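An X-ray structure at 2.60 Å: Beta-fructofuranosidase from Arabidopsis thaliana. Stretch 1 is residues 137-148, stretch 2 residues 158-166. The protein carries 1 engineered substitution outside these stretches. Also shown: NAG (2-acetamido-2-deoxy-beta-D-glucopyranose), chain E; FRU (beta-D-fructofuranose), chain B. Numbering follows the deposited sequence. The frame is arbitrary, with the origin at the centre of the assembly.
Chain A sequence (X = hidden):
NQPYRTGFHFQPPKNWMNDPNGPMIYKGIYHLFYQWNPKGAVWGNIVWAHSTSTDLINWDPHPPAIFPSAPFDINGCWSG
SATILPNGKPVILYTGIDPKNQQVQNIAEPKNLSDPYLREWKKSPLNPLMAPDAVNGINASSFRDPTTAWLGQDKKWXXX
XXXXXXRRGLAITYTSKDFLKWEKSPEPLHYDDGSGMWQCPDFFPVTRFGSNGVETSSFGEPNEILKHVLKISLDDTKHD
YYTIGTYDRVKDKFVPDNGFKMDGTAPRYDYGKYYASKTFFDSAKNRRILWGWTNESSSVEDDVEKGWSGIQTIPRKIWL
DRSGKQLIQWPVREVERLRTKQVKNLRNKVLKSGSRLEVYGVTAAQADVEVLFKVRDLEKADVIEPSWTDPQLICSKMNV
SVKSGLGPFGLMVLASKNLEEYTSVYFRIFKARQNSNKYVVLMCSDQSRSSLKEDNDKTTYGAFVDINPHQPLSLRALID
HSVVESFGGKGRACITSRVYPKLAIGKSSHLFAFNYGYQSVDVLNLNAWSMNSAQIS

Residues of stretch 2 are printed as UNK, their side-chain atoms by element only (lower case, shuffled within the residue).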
ATOM      1  N   GLY A 137      -0.713 -29.615 -13.395  1.00 36.37           N
ATOM      2  CA  GLY A 137       0.192 -29.954 -12.311  1.00 38.94           C
ATOM      3  C   GLY A 137       0.845 -28.808 -11.567  1.00 40.67           C
ATOM      4  O   GLY A 137       1.898 -28.312 -11.960  1.00 41.85           O
ATOM      5  N   ILE A 138       0.230 -28.400 -10.471  1.00 41.84           N
ATOM      6  CA  ILE A 138       0.768 -27.315  -9.687  1.00 44.72           C
ATOM      7  C   ILE A 138       0.363 -27.441  -8.228  1.00 45.88           C
ATOM      8  O   ILE A 138      -0.722 -27.933  -7.919  1.00 44.81           O
ATOM      9  CB  ILE A 138       0.293 -25.953 -10.251  1.00 46.11           C
ATOM     10  CG1 ILE A 138      -1.078 -26.119 -10.917  1.00 46.54           C
ATOM     11  CG2 ILE A 138       1.331 -25.401 -11.234  1.00 47.74           C
ATOM     12  CD1 ILE A 138      -1.579 -24.894 -11.656  1.00 45.02           C
ATOM     13  N   ASN A 139       1.258 -27.011  -7.343  1.00 47.13           N
ATOM     14  CA  ASN A 139       1.019 -27.031  -5.904  1.00 49.07           C
ATOM     15  C   ASN A 139      -0.408 -26.537  -5.669  1.00 50.13           C
ATOM     16  O   ASN A 139      -0.662 -25.329  -5.666  1.00 50.62           O
ATOM     17  CB  ASN A 139       1.998 -26.081  -5.199  1.00 50.38           C
ATOM     18  CG  ASN A 139       3.163 -26.804  -4.527  1.00 50.66           C
ATOM     19  OD1 ASN A 139       3.838 -27.617  -5.148  1.00 50.64           O
ATOM     20  ND2 ASN A 139       3.405 -26.470  -3.259  1.00 51.99           N
ATOM     21  N   ALA A 140      -1.341 -27.463  -5.485  1.00 49.76           N
ATOM     22  CA  ALA A 140      -2.733 -27.089  -5.253  1.00 49.03           C
ATOM     23  C   ALA A 140      -2.851 -26.162  -4.045  1.00 47.62           C
ATOM     24  O   ALA A 140      -3.883 -25.521  -3.850  1.00 48.60           O
ATOM     25  CB  ALA A 140      -3.584 -28.338  -5.042  1.00 50.13           C
ATOM     26  N   SER A 141      -1.792 -26.105  -3.238  1.00 45.38           N
ATOM     27  CA  SER A 141      -1.773 -25.258  -2.051  1.00 42.83           C
ATOM     28  C   SER A 141      -1.031 -23.962  -2.335  1.00 40.65           C
ATOM     29  O   SER A 141      -0.638 -23.247  -1.418  1.00 39.97           O
ATOM     30  CB  SER A 141      -1.097 -25.986  -0.890  1.00 42.78           C
ATOM     31  OG  SER A 141      -1.828 -27.138  -0.535  1.00 43.45           O
ATOM     32  N   SER A 142      -0.832 -23.675  -3.616  1.00 38.66           N
ATOM     33  CA  SER A 142      -0.150 -22.464  -4.028  1.00 37.51           C
ATOM     34  C   SER A 142      -0.622 -22.004  -5.400  1.00 36.53           C
ATOM     35  O   SER A 142       0.175 -21.883  -6.328  1.00 34.96           O
ATOM     36  CB  SER A 142       1.365 -22.683  -4.031  1.00 37.91           C
ATOM     37  OG  SER A 142       1.972 -21.949  -2.968  1.00 37.79           O
ATOM     38  N   PHE A 143      -1.927 -21.737  -5.508  1.00 36.10           N
ATOM     39  CA  PHE A 143      -2.570 -21.289  -6.753  1.00 36.51           C
ATOM     40  C   PHE A 143      -3.769 -20.384  -6.432  1.00 35.15           C
ATOM     41  O   PHE A 143      -4.931 -20.756  -6.645  1.00 35.05           O
ATOM     42  CB  PHE A 143      -3.047 -22.504  -7.563  1.00 37.47           C
ATOM     43  CG  PHE A 143      -3.745 -22.152  -8.849  1.00 38.49           C
ATOM     44  CD1 PHE A 143      -3.127 -21.341  -9.798  1.00 41.39           C
ATOM     45  CD2 PHE A 143      -4.996 -22.671  -9.134  1.00 39.12           C
ATOM     46  CE1 PHE A 143      -3.747 -21.057 -11.020  1.00 41.28           C
ATOM     47  CE2 PHE A 143      -5.625 -22.396 -10.351  1.00 40.77           C
ATOM     48  CZ  PHE A 143      -4.997 -21.588 -11.293  1.00 41.49           C
ATOM     49  N   ARG A 144      -3.478 -19.187  -5.935  1.00 33.00           N
ATOM     50  CA  ARG A 144      -4.532 -18.268  -5.560  1.00 30.60           C
ATOM     51  C   ARG A 144      -4.234 -16.815  -5.908  1.00 29.35           C
ATOM     52  O   ARG A 144      -3.182 -16.491  -6.468  1.00 27.79           O
ATOM     53  CB  ARG A 144      -4.809 -18.385  -4.047  1.00 29.57           C
ATOM     54  CG  ARG A 144      -4.109 -17.346  -3.160  1.00 28.24           C
ATOM     55  CD  ARG A 144      -2.664 -17.674  -2.823  1.00 27.54           C
ATOM     56  NE  ARG A 144      -2.542 -18.745  -1.840  1.00 24.98           N
ATOM     57  CZ  ARG A 144      -1.386 -19.199  -1.378  1.00 21.87           C
ATOM     58  NH1 ARG A 144      -0.260 -18.673  -1.814  1.00 22.26           N
ATOM     59  NH2 ARG A 144      -1.359 -20.177  -0.491  1.00 19.92           N
ATOM     60  N   ASP A 145      -5.193 -15.955  -5.569  1.00 27.17           N
ATOM     61  CA  ASP A 145      -5.093 -14.522  -5.778  1.00 24.56           C
ATOM     62  C   ASP A 145      -5.124 -14.055  -7.213  1.00 24.08           C
ATOM     63  O   ASP A 145      -4.168 -13.468  -7.709  1.00 24.21           O
ATOM     64  CB  ASP A 145      -3.847 -14.009  -5.087  1.00 22.75           C
ATOM     65  CG  ASP A 145      -3.838 -14.355  -3.630  1.00 21.64           C
ATOM     66  OD1 ASP A 145      -4.927 -14.655  -3.106  1.00 18.55           O
ATOM     67  OD2 ASP A 145      -2.759 -14.325  -3.010  1.00 24.24           O
ATOM     68  N   PRO A 146      -6.240 -14.314  -7.904  1.00 23.49           N
ATOM     69  CA  PRO A 146      -6.396 -13.907  -9.301  1.00 22.24           C
ATOM     70  C   PRO A 146      -6.601 -12.405  -9.405  1.00 21.54           C
ATOM     71  O   PRO A 146      -7.340 -11.793  -8.627  1.00 22.16           O
ATOM     72  CB  PRO A 146      -7.620 -14.691  -9.761  1.00 22.11           C
ATOM     73  CG  PRO A 146      -8.442 -14.776  -8.513  1.00 24.13           C
ATOM     74  CD  PRO A 146      -7.405 -15.093  -7.448  1.00 23.54           C
ATOM     75  N   THR A 147      -5.924 -11.821 -10.380  1.00 20.47           N
ATOM     76  CA  THR A 147      -5.979 -10.394 -10.652  1.00 16.30           C
ATOM     77  C   THR A 147      -7.215 -10.041 -11.467  1.00 16.95           C
ATOM     78  O   THR A 147      -8.041 -10.891 -11.799  1.00 17.87           O
ATOM     79  CB  THR A 147      -4.791  -9.969 -11.511  1.00 14.48           C
ATOM     80  OG1 THR A 147      -4.958 -10.504 -12.833  1.00 11.51           O
ATOM     81  CG2 THR A 147      -3.511 -10.476 -10.934  1.00 10.81           C
ATOM     82  N   THR A 148      -7.311  -8.764 -11.802  1.00 16.54           N
ATOM     83  CA  THR A 148      -8.389  -8.280 -12.629  1.00 15.32           C
ATOM     84  C   THR A 148      -8.043  -8.822 -14.012  1.00 15.83           C
ATOM     85  O   THR A 148      -6.872  -9.099 -14.314  1.00 12.89           O
ATOM     86  CB  THR A 148      -8.403  -6.734 -12.676  1.00 17.14           C
ATOM     87  OG1 THR A 148      -8.748  -6.214 -11.388  1.00 14.08           O
ATOM     88  CG2 THR A 148      -9.391  -6.229 -13.715  1.00 13.96           C
ATOM     89  N   UNK A 158      -7.381 -12.141 -20.663  1.00 35.26           N
ATOM     90  CA  UNK A 158      -6.203 -12.623 -19.959  1.00 35.32           C
ATOM     91  C   UNK A 158      -6.248 -12.237 -18.486  1.00 34.89           C
ATOM     92  O   UNK A 158      -6.807 -11.205 -18.119  1.00 35.07           O
ATOM     93  n   UNK A 158      -4.371 -11.919 -24.453  1.00 39.68           N
ATOM     94  n   UNK A 158      -3.296 -12.764 -26.312  1.00 37.56           N
ATOM     95  c   UNK A 158      -4.656 -12.619 -22.053  1.00 36.73           C
ATOM     96  c   UNK A 158      -4.919 -12.081 -20.625  1.00 36.17           C
ATOM     97  c   UNK A 158      -3.274 -12.414 -25.030  1.00 39.09           C
ATOM     98  c   UNK A 158      -4.467 -11.484 -23.054  1.00 38.19           C
ATOM     99  n   UNK A 158      -2.151 -12.550 -24.337  1.00 37.93           N
ATOM    100  N   UNK A 159      -5.690 -13.107 -17.647  1.00 33.17           N
ATOM    101  CA  UNK A 159      -5.613 -12.889 -16.205  1.00 30.55           C
ATOM    102  C   UNK A 159      -4.448 -13.731 -15.691  1.00 30.90           C
ATOM    103  O   UNK A 159      -4.007 -14.662 -16.365  1.00 32.29           O
ATOM    104  c   UNK A 159      -6.909 -13.314 -15.469  1.00 29.07           C
ATOM    105  c   UNK A 159      -7.030 -14.832 -15.409  1.00 27.36           C
ATOM    106  c   UNK A 159      -6.914 -12.730 -14.068  1.00 27.86           C
ATOM    107  N   UNK A 160      -3.931 -13.398 -14.515  1.00 29.36           N
ATOM    108  CA  UNK A 160      -2.819 -14.151 -13.961  1.00 28.46           C
ATOM    109  C   UNK A 160      -3.078 -14.547 -12.514  1.00 29.82           C
ATOM    110  O   UNK A 160      -3.806 -13.868 -11.781  1.00 31.33           O
ATOM    111  c   UNK A 160      -1.736 -11.981 -13.378  1.00 23.78           C
ATOM    112  c   UNK A 160      -0.481 -11.163 -13.249  1.00 22.20           C
ATOM    113  c   UNK A 160      -1.053 -13.223 -15.485  1.00 27.95           C
ATOM    114  c   UNK A 160      -1.522 -13.346 -14.026  1.00 28.28           C
ATOM    115  N   UNK A 161      -2.479 -15.653 -12.101  1.00 28.81           N
ATOM    116  CA  UNK A 161      -2.667 -16.129 -10.744  1.00 29.17           C
ATOM    117  C   UNK A 161      -1.310 -16.310 -10.111  1.00 27.80           C
ATOM    118  O   UNK A 161      -0.324 -16.506 -10.808  1.00 29.23           O
ATOM    119  c   UNK A 161      -4.844 -17.238 -11.329  1.00 31.41           C
ATOM    120  c   UNK A 161      -3.452 -17.460 -10.731  1.00 30.13           C
ATOM    121  c   UNK A 161      -4.847 -17.106 -12.829  1.00 31.11           C
ATOM    122  c   UNK A 161      -3.609 -17.969  -9.314  1.00 31.32           C
ATOM    123  N   UNK A 162      -1.260 -16.239  -8.790  1.00 26.34           N
ATOM    124  CA  UNK A 162       0.011 -16.381  -8.117  1.00 27.50           C
ATOM    125  C   UNK A 162       0.328 -17.801  -7.703  1.00 28.39           C
ATOM    126  O   UNK A 162      -0.438 -18.430  -6.967  1.00 28.59           O
ATOM    127  N   UNK A 163       1.452 -18.319  -8.188  1.00 28.95           N
ATOM    128  CA  UNK A 163       1.876 -19.665  -7.815  1.00 30.73           C
ATOM    129  C   UNK A 163       3.357 -19.735  -7.454  1.00 30.75           C
ATOM    130  O   UNK A 163       3.974 -18.734  -7.085  1.00 30.00           O
ATOM    131  o   UNK A 163       0.188 -21.020  -8.922  1.00 29.56           O
ATOM    132  c   UNK A 163       1.562 -20.672  -8.931  1.00 29.74           C
ATOM    133  N   UNK A 164       3.911 -20.935  -7.554  1.00 31.88           N
ATOM    134  CA  UNK A 164       5.309 -21.175  -7.248  1.00 33.23           C
ATOM    135  C   UNK A 164       5.634 -22.622  -7.610  1.00 34.56           C
ATOM    136  O   UNK A 164       4.838 -23.536  -7.366  1.00 35.37           O
ATOM    137  c   UNK A 164       6.113 -22.011  -2.764  1.00 37.67           C
ATOM    138  c   UNK A 164       5.572 -20.942  -5.754  1.00 33.14           C
ATOM    139  n   UNK A 164       6.145 -23.507  -2.784  1.00 39.16           N
ATOM    140  c   UNK A 164       4.636 -21.735  -4.837  1.00 34.14           C
ATOM    141  c   UNK A 164       4.826 -21.420  -3.346  1.00 37.39           C
ATOM    142  N   UNK A 165       6.802 -22.812  -8.209  1.00 35.12           N
ATOM    143  CA  UNK A 165       7.289 -24.126  -8.593  1.00 35.15           C
ATOM    144  C   UNK A 165       8.679 -24.264  -7.987  1.00 34.25           C
ATOM    145  O   UNK A 165       9.640 -23.673  -8.486  1.00 33.78           O
ATOM    146  c   UNK A 165       7.409 -24.258 -10.121  1.00 36.98           C
ATOM    147  c   UNK A 165       6.065 -23.960 -10.786  1.00 37.63           C
ATOM    148  c   UNK A 165       4.950 -24.871 -10.332  1.00 41.34           C
ATOM    149  c   UNK A 165       7.892 -25.655 -10.486  1.00 37.33           C
ATOM    150  N   UNK A 166       8.777 -25.020  -6.899  1.00 33.25           N
ATOM    151  CA  UNK A 166      10.061 -25.242  -6.222  1.00 33.80           C
ATOM    152  C   UNK A 166      10.836 -23.921  -6.026  1.00 34.00           C
ATOM    153  O   UNK A 166      11.929 -23.727  -6.567  1.00 35.98           O
ATOM    154  n   UNK A 166       9.450 -29.548  -7.751  1.00 27.80           N
ATOM    155  c   UNK A 166       9.599 -29.590  -6.440  1.00 27.96           C
ATOM    156  c   UNK A 166      10.312 -27.619  -7.135  1.00 29.75           C
ATOM    157  n   UNK A 166      10.116 -28.439  -6.041  1.00 29.97           N
ATOM    158  c   UNK A 166      10.912 -26.245  -7.029  1.00 30.70           C
ATOM    159  c   UNK A 166       9.887 -28.327  -8.211  1.00 29.13           C
TER
HETATM  160  C1  NAG E 680       3.818 -27.462  -2.275  1.00 52.81           C
HETATM  161  C2  NAG E 680       3.894 -26.829  -0.872  1.00 52.72           C
HETATM  162  C3  NAG E 680       4.242 -27.884   0.198  1.00 53.43           C
HETATM  163  C4  NAG E 680       3.294 -29.079   0.089  1.00 53.94           C
HETATM  164  C5  NAG E 680       3.322 -29.612  -1.345  1.00 54.41           C
HETATM  165  C6  NAG E 680       2.382 -30.771  -1.551  1.00 53.74           C
HETATM  166  C7  NAG E 680       4.565 -24.559  -0.445  1.00 48.07           C
HETATM  167  C8  NAG E 680       4.816 -24.228   1.020  1.00 46.94           C
HETATM  168  N2  NAG E 680       4.893 -25.778  -0.852  1.00 51.67           N
HETATM  169  O3  NAG E 680       4.160 -27.309   1.498  1.00 52.39           O
HETATM  170  O4  NAG E 680       3.688 -30.097   0.993  1.00 54.64           O
HETATM  171  O5  NAG E 680       2.919 -28.580  -2.270  1.00 53.83           O
HETATM  172  O6  NAG E 680       1.140 -30.318  -2.052  1.00 52.70           O
HETATM  173  O7  NAG E 680       4.075 -23.721  -1.196  1.00 44.68           O
HETATM  174  C1  FRU B   2      -2.126 -12.525   1.937  1.00 48.46           C
HETATM  175  C2  FRU B   2      -2.795 -13.905   1.919  1.00 49.90           C
HETATM  176  C3  FRU B   2      -3.285 -14.268   0.503  1.00 49.26           C
HETATM  177  C4  FRU B   2      -4.507 -15.104   0.754  1.00 48.91           C
HETATM  178  C5  FRU B   2      -5.031 -14.492   2.053  1.00 50.24           C
HETATM  179  C6  FRU B   2      -5.532 -15.513   3.055  1.00 51.83           C
HETATM  180  O1  FRU B   2      -0.931 -12.517   1.176  1.00 47.11           O
HETATM  181  O2  FRU B   2      -2.050 -15.053   2.467  1.00 52.70           O
HETATM  182  O3  FRU B   2      -2.329 -14.997  -0.262  1.00 51.09           O
HETATM  183  O4  FRU B   2      -5.464 -14.985  -0.304  1.00 46.67           O
HETATM  184  O5  FRU B   2      -3.967 -13.787   2.674  1.00 49.83           O
HETATM  185  O6  FRU B   2      -6.742 -16.061   2.563  1.00 53.60           O

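Position 158 carries seven side-chain atoms: three carbons, a nitrogen, then a carbon bearing two more nitrogens; none of them touches stretch 1. That guanidinium ends an arginine, Arg158, whose end leads away from stretch 1, with NH1 hydrogen-bonded elsewhere in the structure.

Position 159 has three carbons, one carrying the other two; one of the outer pair lies 3.1 Å from Thr147 O and 3.2 Å from Thr147 OG1. This is valine, and the carbon in contact is Val159 CG2. The threonine hydroxyl does not lack a partner, since Thr147 OG1 donates to Thr148 O at 2.8 Å, and a compact branched side chain fits beside it.

At position 160 four carbons fork at the first, with one arm two carbons long; the first carbon of that arm lies 3.4 Å from Thr147 CG2. The fork defines isoleucine, Ile160. Its backbone O accepts a hydrogen bond from Thr147 N at 3.3 Å and a CA-H...O contact from Pro146 CA at 3.6 Å.

Position 161 repeats the forked four-carbon pattern. Its short arm lies 3.4 Å from Phe143 CD1, and the first carbon of its long arm is 4.1 Å from Pro146 CB. It is again isoleucine, Ile161, whose forked side chain meets two apolar neighbours.

Position 162 has no side-chain atoms: glycine. An ideal CB on Gly162 would lie 3.4 Å from Arg144 O, a close fit at the one antiparallel bridge, where Gly162 N donates to Arg144 O at 3.0 Å and Arg144 N to Gly162 O at 3.3 Å.

Position 163 shows one carbon and one oxygen, the oxygen 2.7 Å from Ser142 O and, at the edge of the Phe143 ring, 3.4 Å from Phe143 CD1. This is serine: Ser163 OG donates to Ser142 O, and so short a side chain brings its hydroxyl directly to the carbonyl.

Position 164 has four carbons in a row ending in nitrogen; the third carbon lies 2.9 Å from Ser142 OG. This is lysine. Its length lets Lys164 NZ reach the sugar on Asn139, donating to NAG O7 at 2.6 Å.

Position 165 is another four-carbon fork, the end of its long arm 3.8 Å from Ile138 CG2. It is isoleucine, Ile165, making an apolar contact in a partly exposed setting.

Position 166 has one carbon and a five-membered ring with two nitrogens, and makes no contact with stretch 1: histidine. His166 is exposed.

The contact thus joins a strand to an irregular segment. Backbone hydrogen bonds at Arg144 and Thr147 set the register, the Ser163 hydroxyl adds another, Ile161 packs against Phe143 and Pro146, and Ile165 against Ile138. Beyond this seam, Asp145 OD1 and OD2 accept hydrogen bonds from FRU O4 and O3, each at 2.9 Å, as befits a fructofuranosidase.

Stretch 2 158-166: RVIIGSKIH
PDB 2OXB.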